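Local coordinates for protein flap endonuclease 1 (Desulfurococcus amylolyticus, PDB 3ORY) that probably cleaves single-stranded 5' flaps from branched DNA during replication and repair, as a structure-specific nuclease of the FEN-1/XPG family, at residues G42-Y47 against S185-S190; Y77-I82 against P89-D94; D189-L192 against K197-R200; N239-G244 against K295-P300; G273-P278 against D289-K294. All coordinates share one frame; numbering follows the deposited sequence.

Interaction 1: G42-Y47 against S185-S190; sequences GYNALY and SQDYDS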
# COMPACT_ATOMS: atom_id res chain seq x y z
N GLY A 42 -1.98 0.44 6.56
CA GLY A 42 -1.87 -0.94 7.03
C GLY A 42 -2.26 -1.98 5.98
O GLY A 42 -1.47 -2.85 5.66
N TYR A 43 -3.47 -1.87 5.44
CA TYR A 43 -3.96 -2.87 4.47
C TYR A 43 -3.07 -2.90 3.23
O TYR A 43 -2.75 -3.98 2.74
CB TYR A 43 -5.44 -2.62 4.08
CG TYR A 43 -6.45 -2.94 5.17
CD1 TYR A 43 -6.06 -3.21 6.48
CD2 TYR A 43 -7.82 -2.94 4.88
CE1 TYR A 43 -7.00 -3.48 7.48
CE2 TYR A 43 -8.77 -3.22 5.88
CZ TYR A 43 -8.35 -3.49 7.17
OH TYR A 43 -9.27 -3.74 8.16
N ASN A 44 -2.67 -1.73 2.74
CA ASN A 44 -1.86 -1.70 1.53
C ASN A 44 -0.52 -2.39 1.75
O ASN A 44 -0.07 -3.17 0.90
CB ASN A 44 -1.62 -0.27 1.01
CG ASN A 44 -1.24 -0.24 -0.44
OD1 ASN A 44 -2.11 -0.14 -1.32
ND2 ASN A 44 0.05 -0.36 -0.72
N ALA A 45 0.12 -2.11 2.89
CA ALA A 45 1.37 -2.78 3.23
C ALA A 45 1.20 -4.29 3.32
O ALA A 45 2.02 -5.03 2.80
CB ALA A 45 1.97 -2.21 4.55
N LEU A 46 0.13 -4.74 3.98
CA LEU A 46 -0.07 -6.18 4.13
C LEU A 46 -0.29 -6.85 2.78
O LEU A 46 0.19 -7.96 2.55
CB LEU A 46 -1.24 -6.49 5.10
CG LEU A 46 -1.01 -6.01 6.54
CD1 LEU A 46 -2.22 -6.32 7.45
CD2 LEU A 46 0.25 -6.61 7.14
N TYR A 47 -1.01 -6.18 1.88
CA TYR A 47 -1.17 -6.65 0.51
C TYR A 47 0.16 -6.72 -0.25
O TYR A 47 0.39 -7.68 -1.01
CB TYR A 47 -2.20 -5.80 -0.25
CG TYR A 47 -3.61 -6.35 -0.10
CD1 TYR A 47 -3.91 -7.65 -0.52
CD2 TYR A 47 -4.62 -5.59 0.48
CE1 TYR A 47 -5.19 -8.18 -0.38
CE2 TYR A 47 -5.92 -6.12 0.64
CZ TYR A 47 -6.19 -7.40 0.20
OH TYR A 47 -7.44 -7.95 0.34
N SER A 185 2.24 4.28 0.94
CA SER A 185 1.36 3.29 0.30
C SER A 185 1.80 3.14 -1.14
O SER A 185 2.51 4.00 -1.65
CB SER A 185 -0.09 3.81 0.32
OG SER A 185 -0.97 2.86 -0.26
N GLN A 186 1.38 2.06 -1.80
CA GLN A 186 1.57 1.93 -3.25
C GLN A 186 0.49 2.65 -4.03
O GLN A 186 0.73 3.09 -5.16
CB GLN A 186 1.65 0.46 -3.68
CG GLN A 186 2.92 -0.26 -3.22
CD GLN A 186 4.18 0.53 -3.48
OE1 GLN A 186 4.79 1.07 -2.56
NE2 GLN A 186 4.56 0.64 -4.75
N ASP A 187 -0.70 2.82 -3.45
CA ASP A 187 -1.70 3.58 -4.17
C ASP A 187 -1.64 5.06 -3.80
O ASP A 187 -0.88 5.49 -2.92
CB ASP A 187 -3.11 2.98 -4.04
CG ASP A 187 -3.61 2.92 -2.63
OD1 ASP A 187 -3.33 3.87 -1.85
OD2 ASP A 187 -4.27 1.92 -2.29
N TYR A 188 -2.44 5.85 -4.51
CA TYR A 188 -2.37 7.29 -4.44
C TYR A 188 -3.54 7.88 -3.66
O TYR A 188 -3.73 9.11 -3.64
CB TYR A 188 -2.33 7.83 -5.88
CG TYR A 188 -1.04 7.46 -6.60
CD1 TYR A 188 -0.03 8.40 -6.79
CD2 TYR A 188 -0.84 6.17 -7.08
CE1 TYR A 188 1.17 8.05 -7.45
CE2 TYR A 188 0.33 5.82 -7.73
CZ TYR A 188 1.33 6.75 -7.92
OH TYR A 188 2.48 6.36 -8.56
N ASP A 189 -4.32 7.00 -3.03
CA ASP A 189 -5.55 7.39 -2.34
C ASP A 189 -5.33 8.50 -1.33
O ASP A 189 -6.17 9.39 -1.20
CB ASP A 189 -6.18 6.19 -1.61
CG ASP A 189 -6.51 5.02 -2.53
OD1 ASP A 189 -5.90 4.88 -3.61
OD2 ASP A 189 -7.40 4.22 -2.16
N SER A 190 -4.22 8.43 -0.59
CA SER A 190 -3.93 9.42 0.44
C SER A 190 -3.78 10.85 -0.11
O SER A 190 -4.14 11.81 0.57
CB SER A 190 -2.74 9.00 1.33
OG SER A 190 -1.50 9.08 0.64
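Asn44 reaches from the first turn of helix 42-52 onto the bend at Ser185-Asp187, and its side chain supplies the whole contact from the helix. A chi1 of -159°, which sets CG opposite the backbone N, carries the amide out over this bend. Ser185 OG sits over the flat face of the amide, 3.1 Å from Asn44 CG, while the amide extends alongside the backbone of Gln186 and on toward the carboxylate of Asp187. Asn44 and Asp187 pass in opposite directions, their amide and carboxylate planes turned 68° apart, so the two flat groups do not stack. Ser185 OG accepts from Asp187 N at 3.2 Å, an ST turn that fixes the bend under the amide, and it is hydrogen-bonded to Glu168 of helix 167-176. Asp187 OD1 takes a weak bond from Asp189 N, 3.5 Å away, at the start of helix 189-192. Every touching residue is buried. Asp187 lies beside Glu168, and a phosphate ion, probably from the crystallisation liquor, approaches its side chain. This gathering of acidic side chains at the C-terminal ends of the parallel strands 37-41 and 182-184 is consistent with the metal-binding active site of the FEN-1/XPG nucleases, within a PIN-like fold.

Interaction 2: Y77-I82 against P89-D94; sequences YRTINI and PVYVFD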
# COMPACT_ATOMS: atom_id res chain seq x y z
N TYR A 77 10.11 -8.08 9.05
CA TYR A 77 11.42 -7.75 8.50
C TYR A 77 11.50 -6.35 7.88
O TYR A 77 12.51 -5.67 8.03
CB TYR A 77 11.89 -8.83 7.51
CG TYR A 77 12.23 -10.13 8.21
CD1 TYR A 77 13.34 -10.22 9.06
CD2 TYR A 77 11.45 -11.27 8.02
CE1 TYR A 77 13.65 -11.42 9.72
CE2 TYR A 77 11.76 -12.48 8.67
CZ TYR A 77 12.86 -12.54 9.51
OH TYR A 77 13.17 -13.72 10.15
N ARG A 78 10.44 -5.93 7.20
CA ARG A 78 10.42 -4.60 6.58
C ARG A 78 10.36 -3.50 7.64
O ARG A 78 11.04 -2.48 7.50
CB ARG A 78 9.25 -4.46 5.60
CG ARG A 78 9.08 -3.07 4.99
CD ARG A 78 10.30 -2.64 4.16
NE ARG A 78 10.64 -3.63 3.14
CZ ARG A 78 11.36 -3.35 2.05
NH1 ARG A 78 11.79 -2.12 1.83
NH2 ARG A 78 11.63 -4.31 1.17
N THR A 79 9.57 -3.71 8.69
CA THR A 79 9.48 -2.71 9.77
C THR A 79 10.82 -2.55 10.47
O THR A 79 11.21 -1.43 10.80
CB THR A 79 8.37 -3.03 10.78
OG1 THR A 79 7.11 -3.11 10.09
CG2 THR A 79 8.27 -1.94 11.85
N ILE A 80 11.51 -3.67 10.71
CA ILE A 80 12.87 -3.65 11.26
C ILE A 80 13.79 -2.80 10.39
O ILE A 80 14.49 -1.93 10.90
CB ILE A 80 13.45 -5.07 11.43
CG1 ILE A 80 12.70 -5.80 12.55
CG2 ILE A 80 14.96 -5.02 11.79
CD1 ILE A 80 13.15 -7.24 12.74
N ASN A 81 13.76 -3.04 9.07
CA ASN A 81 14.60 -2.29 8.12
C ASN A 81 14.33 -0.80 8.15
O ASN A 81 15.25 0.01 8.08
CB ASN A 81 14.38 -2.77 6.70
CG ASN A 81 15.00 -4.10 6.43
OD1 ASN A 81 16.14 -4.40 6.85
ND2 ASN A 81 14.27 -4.93 5.68
N ILE A 82 13.05 -0.46 8.24
CA ILE A 82 12.59 0.93 8.27
C ILE A 82 13.14 1.62 9.52
O ILE A 82 13.71 2.71 9.44
CB ILE A 82 11.04 0.98 8.18
CG1 ILE A 82 10.60 0.66 6.76
CG2 ILE A 82 10.50 2.33 8.59
CD1 ILE A 82 9.09 0.49 6.61
N PRO A 89 8.21 4.63 12.15
CA PRO A 89 6.98 4.23 11.47
C PRO A 89 5.78 4.14 12.40
O PRO A 89 5.90 3.78 13.58
CB PRO A 89 7.34 2.85 10.91
CG PRO A 89 8.32 2.27 11.91
CD PRO A 89 8.99 3.46 12.61
N VAL A 90 4.61 4.46 11.85
CA VAL A 90 3.34 4.23 12.50
C VAL A 90 2.38 3.71 11.42
O VAL A 90 2.34 4.25 10.31
CB VAL A 90 2.78 5.51 13.21
CG1 VAL A 90 2.81 6.73 12.28
CG2 VAL A 90 1.37 5.27 13.78
N TYR A 91 1.66 2.65 11.73
CA TYR A 91 0.71 2.08 10.79
C TYR A 91 -0.67 2.62 11.07
O TYR A 91 -0.96 3.06 12.18
CB TYR A 91 0.73 0.54 10.86
CG TYR A 91 1.97 -0.05 10.21
CD1 TYR A 91 1.95 -0.49 8.88
CD2 TYR A 91 3.17 -0.16 10.92
CE1 TYR A 91 3.09 -1.03 8.28
CE2 TYR A 91 4.31 -0.69 10.33
CZ TYR A 91 4.26 -1.12 9.02
OH TYR A 91 5.40 -1.64 8.46
N VAL A 92 -1.52 2.64 10.05
CA VAL A 92 -2.91 3.03 10.23
C VAL A 92 -3.81 1.97 9.62
O VAL A 92 -3.62 1.57 8.47
CB VAL A 92 -3.21 4.45 9.67
CG1 VAL A 92 -2.80 4.58 8.20
CG2 VAL A 92 -4.69 4.83 9.88
N PHE A 93 -4.79 1.51 10.39
CA PHE A 93 -5.68 0.46 9.94
C PHE A 93 -7.09 0.96 9.74
O PHE A 93 -7.60 1.77 10.52
CB PHE A 93 -5.65 -0.74 10.90
CG PHE A 93 -4.36 -1.50 10.86
CD1 PHE A 93 -4.10 -2.40 9.84
CD2 PHE A 93 -3.39 -1.31 11.84
CE1 PHE A 93 -2.89 -3.13 9.80
CE2 PHE A 93 -2.17 -2.01 11.81
CZ PHE A 93 -1.92 -2.92 10.77
N ASP A 94 -7.72 0.44 8.68
CA ASP A 94 -9.03 0.85 8.20
C ASP A 94 -10.09 0.56 9.25
O ASP A 94 -9.93 -0.36 10.06
CB ASP A 94 -9.35 0.05 6.92
CG ASP A 94 -10.32 0.77 6.00
OD1 ASP A 94 -9.85 1.43 5.05
OD2 ASP A 94 -11.55 0.66 6.21
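Tyr91 and Thr79 meet through their hydroxyls: Tyr91 OH donates to Thr79 OG1 over 2.8 Å. The side chains approach from opposite directions, and the threonine oxygen lies at the edge of the tyrosine ring, near its plane. Beside this bond is a small apolar patch. Ile82 CG2 rests 4.0 Å from Pro89 CB, the two side chains sliding past each other, and Thr79 CG2 comes to 4.2 Å from Pro89 CG. Thr79 thus works with both branches, the methyl on the proline and the hydroxyl on the tyrosine. Its chi1 of -58° places OG1 beside its own backbone N, where it can also donate to Leu75 O one turn earlier, so the buried oxygen is held from two directions. A phenylalanine in place of Tyr91 would probably leave Thr79 OG1 without its donor and remove the one polar tie between helix and strand here. Farther out, the strand is set by its neighbours: Tyr91 bonds through its backbone to Pro159 and Val161, and Val90 to Ile38 and Ile40 of strand 37-41. The segment axes of helix 77-82 and strand 89-93 approach to 10.1 Å at 141°, roughly antiparallel but clearly inclined. Helix 70-84 thus covers the strand that follows it, as the second helix of the beta-alpha-beta crossover that links the parallel, adjacent strands 37-41 and 88-93.

Interaction 3: D189-L192 against K197-R200; sequences DSLL and KLVR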
# COMPACT_ATOMS: atom_id res chain seq x y z
N ASP A 189 -4.32 7.00 -3.03
CA ASP A 189 -5.55 7.39 -2.34
C ASP A 189 -5.33 8.50 -1.33
O ASP A 189 -6.17 9.39 -1.20
CB ASP A 189 -6.18 6.19 -1.61
CG ASP A 189 -6.51 5.02 -2.53
OD1 ASP A 189 -5.90 4.88 -3.61
OD2 ASP A 189 -7.40 4.22 -2.16
N SER A 190 -4.22 8.43 -0.59
CA SER A 190 -3.93 9.42 0.44
C SER A 190 -3.78 10.85 -0.11
O SER A 190 -4.14 11.81 0.57
CB SER A 190 -2.74 9.00 1.33
OG SER A 190 -1.50 9.08 0.64
N LEU A 191 -3.28 10.99 -1.34
CA LEU A 191 -3.21 12.28 -2.03
C LEU A 191 -4.60 12.82 -2.34
O LEU A 191 -4.87 14.01 -2.14
CB LEU A 191 -2.40 12.18 -3.33
CG LEU A 191 -0.90 11.87 -3.13
CD1 LEU A 191 -0.22 11.60 -4.47
CD2 LEU A 191 -0.20 13.03 -2.41
N LEU A 192 -5.48 11.94 -2.80
CA LEU A 192 -6.87 12.32 -3.09
C LEU A 192 -7.56 12.80 -1.82
O LEU A 192 -8.37 13.73 -1.87
CB LEU A 192 -7.65 11.15 -3.70
CG LEU A 192 -7.62 10.82 -5.21
CD1 LEU A 192 -6.28 11.00 -5.84
CD2 LEU A 192 -8.08 9.37 -5.38
N LYS A 197 2.05 14.92 1.46
CA LYS A 197 3.20 14.14 0.99
C LYS A 197 2.91 12.66 1.02
O LYS A 197 2.47 12.12 2.04
CB LYS A 197 4.43 14.43 1.86
CG LYS A 197 5.04 15.82 1.72
CD LYS A 197 6.38 15.90 2.45
CE LYS A 197 7.15 17.14 2.03
NZ LYS A 197 6.37 18.36 2.34
N LEU A 198 3.17 12.00 -0.10
CA LEU A 198 3.09 10.54 -0.20
C LEU A 198 4.46 9.95 -0.52
O LEU A 198 5.13 10.39 -1.47
CB LEU A 198 2.08 10.12 -1.28
CG LEU A 198 2.07 8.64 -1.71
CD1 LEU A 198 1.58 7.69 -0.59
CD2 LEU A 198 1.23 8.45 -2.96
N VAL A 199 4.87 8.95 0.25
CA VAL A 199 6.05 8.17 -0.11
C VAL A 199 5.61 6.82 -0.65
O VAL A 199 4.83 6.10 -0.01
CB VAL A 199 7.04 8.01 1.08
CG1 VAL A 199 8.15 7.01 0.74
CG2 VAL A 199 7.64 9.38 1.47
N ARG A 200 6.09 6.48 -1.85
CA ARG A 200 5.81 5.17 -2.44
C ARG A 200 7.03 4.27 -2.38
O ARG A 200 8.16 4.75 -2.26
CB ARG A 200 5.35 5.31 -3.89
CG ARG A 200 4.02 6.05 -4.05
CD ARG A 200 3.61 6.11 -5.52
NE ARG A 200 3.13 4.81 -6.00
CZ ARG A 200 3.77 4.00 -6.83
NH1 ARG A 200 4.96 4.33 -7.32
NH2 ARG A 200 3.20 2.85 -7.18
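Leu198 turns its CG anti to the backbone N (chi1 168°), and Leu191 sets its own CG beside the backbone N (chi1 -66°), bringing the two isobutyl groups together between helix and strand. They belong to one beta-alpha-beta unit, strand 182-184, helix 189-192 and strand 197-200, in which the short helix packs on the strand that follows it. The side chains cross at about a right angle. Leu191 lies across its partner: its CD2 methyl rests 3.9 Å from Leu198 CB, while CD1 is directed at the end of the Leu198 side chain. Cutting Leu191 back to an alanine is likely to open a gap beside Leu198 and cost the helix most of its apolar grip on this strand. Ile224 of strand 216-225 also touches Leu191, extending the apolar layer to the neighbouring strand. Ser190, the residue before, also points at the strand, but its polar end is occupied by Ser183 OG of strand 182-184, to which its hydroxyl is hydrogen-bonded. Toward Leu198 that oxygen meets carbon alone, Ser190 OG lying 3.6 Å from Leu198 CD1. The second methyl of Leu198 goes to the leucine instead, Leu198 CD2 standing 3.8 Å from Leu191 CD1.

Interaction 4: N239-G244 against K295-P300; sequences NLIDIG and KYFLQP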
# COMPACT_ATOMS: atom_id res chain seq x y z
N ASN A 239 -10.36 18.23 -9.32
CA ASN A 239 -10.00 17.53 -10.56
C ASN A 239 -9.29 16.20 -10.26
O ASN A 239 -9.61 15.18 -10.87
CB ASN A 239 -9.06 18.36 -11.44
CG ASN A 239 -9.70 19.62 -12.03
OD1 ASN A 239 -10.93 19.81 -12.08
ND2 ASN A 239 -8.84 20.51 -12.48
N LEU A 240 -8.33 16.23 -9.34
CA LEU A 240 -7.59 15.00 -8.97
C LEU A 240 -8.52 13.93 -8.40
O LEU A 240 -8.44 12.74 -8.75
CB LEU A 240 -6.47 15.31 -7.97
CG LEU A 240 -5.55 14.12 -7.62
CD1 LEU A 240 -4.71 13.71 -8.86
CD2 LEU A 240 -4.64 14.39 -6.44
N ILE A 241 -9.39 14.35 -7.48
CA ILE A 241 -10.39 13.45 -6.92
C ILE A 241 -11.26 12.87 -8.04
O ILE A 241 -11.54 11.67 -8.07
CB ILE A 241 -11.24 14.17 -5.85
CG1 ILE A 241 -10.39 14.45 -4.61
CG2 ILE A 241 -12.48 13.33 -5.49
CD1 ILE A 241 -11.05 15.41 -3.58
N ASP A 242 -11.68 13.72 -8.98
CA ASP A 242 -12.52 13.27 -10.08
C ASP A 242 -11.81 12.22 -10.94
O ASP A 242 -12.44 11.26 -11.41
CB ASP A 242 -13.01 14.45 -10.93
CG ASP A 242 -14.26 15.12 -10.34
OD1 ASP A 242 -14.80 14.63 -9.33
OD2 ASP A 242 -14.71 16.14 -10.89
N ILE A 243 -10.50 12.38 -11.14
CA ILE A 243 -9.72 11.37 -11.84
C ILE A 243 -9.86 10.03 -11.12
O ILE A 243 -10.12 8.99 -11.76
CB ILE A 243 -8.23 11.77 -12.02
CG1 ILE A 243 -8.11 12.96 -12.98
CG2 ILE A 243 -7.42 10.59 -12.57
CD1 ILE A 243 -6.74 13.65 -12.94
N GLY A 244 -9.74 10.05 -9.80
CA GLY A 244 -9.88 8.83 -8.99
C GLY A 244 -11.24 8.18 -9.13
O GLY A 244 -11.35 6.94 -9.20
N LYS A 295 -17.23 15.19 -2.73
CA LYS A 295 -17.36 15.95 -1.48
C LYS A 295 -16.92 15.15 -0.27
O LYS A 295 -16.39 15.71 0.71
CB LYS A 295 -18.78 16.49 -1.28
CG LYS A 295 -19.18 17.53 -2.34
CD LYS A 295 -20.59 18.09 -2.04
CE LYS A 295 -20.99 19.17 -3.06
NZ LYS A 295 -19.96 20.25 -3.15
N TYR A 296 -17.14 13.83 -0.31
CA TYR A 296 -16.65 12.97 0.76
C TYR A 296 -15.11 12.94 0.79
O TYR A 296 -14.50 13.12 1.84
CB TYR A 296 -17.20 11.53 0.68
CG TYR A 296 -16.60 10.70 1.77
CD1 TYR A 296 -17.08 10.80 3.08
CD2 TYR A 296 -15.49 9.88 1.53
CE1 TYR A 296 -16.50 10.07 4.11
CE2 TYR A 296 -14.90 9.16 2.56
CZ TYR A 296 -15.42 9.25 3.85
OH TYR A 296 -14.84 8.56 4.90
N PHE A 297 -14.50 12.73 -0.38
CA PHE A 297 -13.03 12.78 -0.47
C PHE A 297 -12.45 14.09 0.06
O PHE A 297 -11.39 14.11 0.69
CB PHE A 297 -12.54 12.51 -1.90
CG PHE A 297 -12.32 11.03 -2.19
CD1 PHE A 297 -11.03 10.51 -2.23
CD2 PHE A 297 -13.39 10.17 -2.38
CE1 PHE A 297 -10.80 9.14 -2.48
CE2 PHE A 297 -13.18 8.79 -2.64
CZ PHE A 297 -11.88 8.29 -2.69
N LEU A 298 -13.17 15.19 -0.16
CA LEU A 298 -12.75 16.50 0.37
C LEU A 298 -12.85 16.57 1.89
O LEU A 298 -12.06 17.26 2.51
CB LEU A 298 -13.56 17.65 -0.25
CG LEU A 298 -13.30 17.98 -1.73
CD1 LEU A 298 -14.36 18.95 -2.25
CD2 LEU A 298 -11.90 18.56 -1.91
N GLN A 299 -13.84 15.90 2.47
CA GLN A 299 -14.02 15.93 3.93
C GLN A 299 -14.34 14.53 4.45
O GLN A 299 -15.49 14.26 4.83
CB GLN A 299 -15.14 16.89 4.33
CG GLN A 299 -14.89 18.31 3.87
CD GLN A 299 -15.68 19.31 4.66
OE1 GLN A 299 -15.29 19.70 5.76
NE2 GLN A 299 -16.81 19.74 4.10
N PRO A 300 -13.34 13.63 4.45
CA PRO A 300 -13.58 12.24 4.81
C PRO A 300 -13.72 12.06 6.31
O PRO A 300 -13.40 12.98 7.08
CB PRO A 300 -12.31 11.52 4.31
CG PRO A 300 -11.25 12.56 4.40
CD PRO A 300 -11.92 13.87 4.07
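Ile241 meets Phe297 and Leu298 without any hydrogen bond between the two segments; the shortest sound polar bond here is internal, Ile243 N to Asn239 O at 3.0 Å, in the helix carrying Ile241. From that helix the isoleucine points toward helix 290-298 and uses both of its branches. Its CD1 methyl fits between two neighbours, 3.7 Å from Phe297 CB and also 3.7 Å from Leu298 CD2. With chi1 -70° placing CG1 beside the backbone N, CG2 falls opposite that N and lies 3.7 Å from Phe297 CB, bearing on the start of the aromatic ring. Ile241 and Phe297 slide past each other in opposite directions. The phenyl group then leads away from the isoleucine, to stack with the ring of Phe193 and to touch Leu192, so the helix pair is packed against the end of helix 189-192 as well. Beyond Leu298 the chain leaves helical geometry at Gln299, whose N still bonds to Lys295 O at 3.1 Å. Between 239-244 and 295-300 the contact is purely apolar, so it depends on the shape and burial of Ile241 rather than on any directional bond; a polar tie between the helices lies just outside, in the Lys294-Glu238 salt bridge.

Interaction 5: G273-P278 against D289-K294; sequences GIEKIP and DVIAIK. With PO4 (phosphate ion), chain D.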
# COMPACT_ATOMS: atom_id res chain seq x y z
N GLY A 273 -14.13 18.73 -15.01
CA GLY A 273 -14.78 17.87 -14.02
C GLY A 273 -15.45 16.69 -14.68
O GLY A 273 -15.14 16.36 -15.83
N ILE A 274 -16.38 16.07 -13.98
CA ILE A 274 -17.07 14.89 -14.50
C ILE A 274 -18.44 15.22 -15.10
O ILE A 274 -18.81 14.65 -16.13
CB ILE A 274 -17.21 13.78 -13.41
CG1 ILE A 274 -15.84 13.17 -13.10
CG2 ILE A 274 -18.16 12.69 -13.87
CD1 ILE A 274 -15.85 12.22 -11.89
N GLU A 275 -19.18 16.12 -14.46
CA GLU A 275 -20.60 16.31 -14.80
C GLU A 275 -20.86 16.81 -16.22
O GLU A 275 -21.94 16.56 -16.78
CB GLU A 275 -21.31 17.21 -13.77
CG GLU A 275 -21.61 16.52 -12.41
CD GLU A 275 -22.39 15.19 -12.51
OE1 GLU A 275 -22.86 14.69 -11.46
OE2 GLU A 275 -22.55 14.64 -13.62
N LYS A 276 -19.87 17.49 -16.80
CA LYS A 276 -19.96 18.02 -18.17
C LYS A 276 -19.41 17.07 -19.25
O LYS A 276 -19.64 17.30 -20.44
CB LYS A 276 -19.25 19.36 -18.26
CG LYS A 276 -19.97 20.48 -17.55
CD LYS A 276 -19.16 21.75 -17.59
CE LYS A 276 -20.05 22.96 -17.41
NZ LYS A 276 -19.30 24.20 -17.75
N ILE A 277 -18.66 16.04 -18.84
CA ILE A 277 -18.17 15.02 -19.79
C ILE A 277 -19.39 14.48 -20.55
O ILE A 277 -20.39 14.12 -19.93
CB ILE A 277 -17.40 13.85 -19.07
CG1 ILE A 277 -16.15 14.39 -18.37
CG2 ILE A 277 -17.00 12.74 -20.06
CD1 ILE A 277 -15.39 13.33 -17.55
N PRO A 278 -19.33 14.47 -21.90
CA PRO A 278 -20.52 14.02 -22.62
C PRO A 278 -20.90 12.63 -22.16
O PRO A 278 -20.03 11.76 -22.01
CB PRO A 278 -20.07 14.01 -24.10
CG PRO A 278 -18.90 14.93 -24.15
CD PRO A 278 -18.21 14.76 -22.82
N ASP A 289 -23.30 8.49 -7.59
CA ASP A 289 -23.42 9.90 -7.16
C ASP A 289 -22.02 10.50 -7.07
O ASP A 289 -21.44 10.59 -5.98
CB ASP A 289 -24.15 9.99 -5.81
CG ASP A 289 -24.55 11.42 -5.44
OD1 ASP A 289 -24.01 12.39 -6.01
OD2 ASP A 289 -25.41 11.56 -4.56
N VAL A 290 -21.48 10.91 -8.21
CA VAL A 290 -20.08 11.33 -8.30
C VAL A 290 -19.79 12.60 -7.51
O VAL A 290 -18.69 12.78 -7.03
CB VAL A 290 -19.58 11.47 -9.77
CG1 VAL A 290 -19.68 10.13 -10.51
CG2 VAL A 290 -20.34 12.58 -10.51
N ILE A 291 -20.79 13.48 -7.39
CA ILE A 291 -20.60 14.72 -6.63
C ILE A 291 -20.47 14.43 -5.13
O ILE A 291 -19.60 14.97 -4.45
CB ILE A 291 -21.70 15.79 -6.91
CG1 ILE A 291 -21.65 16.23 -8.38
CG2 ILE A 291 -21.50 17.01 -5.98
CD1 ILE A 291 -22.76 17.22 -8.81
N ALA A 292 -21.34 13.57 -4.62
CA ALA A 292 -21.27 13.17 -3.21
C ALA A 292 -19.95 12.47 -2.88
O ALA A 292 -19.38 12.68 -1.80
CB ALA A 292 -22.47 12.28 -2.84
N ILE A 293 -19.46 11.64 -3.80
CA ILE A 293 -18.19 10.94 -3.59
C ILE A 293 -17.03 11.95 -3.54
O ILE A 293 -16.18 11.87 -2.66
CB ILE A 293 -17.91 9.87 -4.68
CG1 ILE A 293 -18.98 8.78 -4.64
CG2 ILE A 293 -16.54 9.24 -4.46
CD1 ILE A 293 -18.95 7.83 -5.86
N LYS A 294 -17.02 12.89 -4.48
CA LYS A 294 -16.03 13.97 -4.46
C LYS A 294 -16.05 14.74 -3.14
O LYS A 294 -15.00 14.93 -2.49
CB LYS A 294 -16.27 14.94 -5.64
CG LYS A 294 -15.28 16.12 -5.66
CD LYS A 294 -15.52 17.07 -6.84
CE LYS A 294 -16.79 17.92 -6.63
NZ LYS A 294 -17.02 18.92 -7.74
P PO4 D . -18.04 17.31 -10.83
O1 PO4 D . -18.58 15.90 -10.75
O2 PO4 D . -18.93 18.22 -10.03
O3 PO4 D . -16.66 17.36 -10.25
O4 PO4 D . -18.02 17.69 -12.28
O HOH W 1 -23.64 13.33 -8.47
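Gly273 leads into Ile274, whose side chain faces Val290 at the start of helix 290-298. A side chain at the glycine would clash with the bound phosphate, and the backbone angles of Gly273 by themselves call for glycine. Ile274 CG2 meets Val290 CG2 at 4.0 Å in an oblique crossing, while Ile274 N donates to phosphate O4. Glu275 N, 2.9 Å from that same O4, makes a nearly straight bond (177°), so two successive backbone N-H groups grip one oxygen. Lys294 takes the other side of the ion: bent at chi3 (73°), its chain brings NZ to 3.0 Å from phosphate O3 and into a hydrogen bond with O2, with Glu238 as a salt-bridge partner. The phosphate probably came from the crystallisation liquor; it is held by the loop after helix 261-271. Helices 237-247 and 261-271, with the loop between them, probably form the helix-three-turn-helix DNA-binding motif of FEN-1 relatives. Glu275, bent at chi2, swings its carboxylate back over the helix start, OE1 lying 3.4 Å from Val290 CG2 and 3.6 Å from Ile291 CG1. A water gives OE1 a weak bond, donates to Asp289 OD1 and accepts from Ile291 N. Asp289 is the N-cap: OD1 accepts from Ala292 N, which comes from above the carboxylate plane. Past Glu275 the chain completes a type I turn, Ile277 N bonding back to Ile274 O at 3.0 Å.

From the N terminus, helix 42-52 opens the long loop that interaction 1 closes at 185-190, and interaction 2 is nested inside it, closing a short helix-to-strand loop at 89-94. The two touch where Gly42 N probably bonds to Val92 O. Interaction 3 starts from the same residues on which interaction 1 finishes, Asp189 and Ser190, and carries the chain to the next strand of the sheet that interaction 2 also reaches. Interaction 4 follows in series, spanning 239-300, with interaction 5 nested inside it; both use helix 290-298. Leu192 of interaction 3 packs on Ile241, Leu240 and Phe297 of interaction 4, joining the sheet core to this helical region.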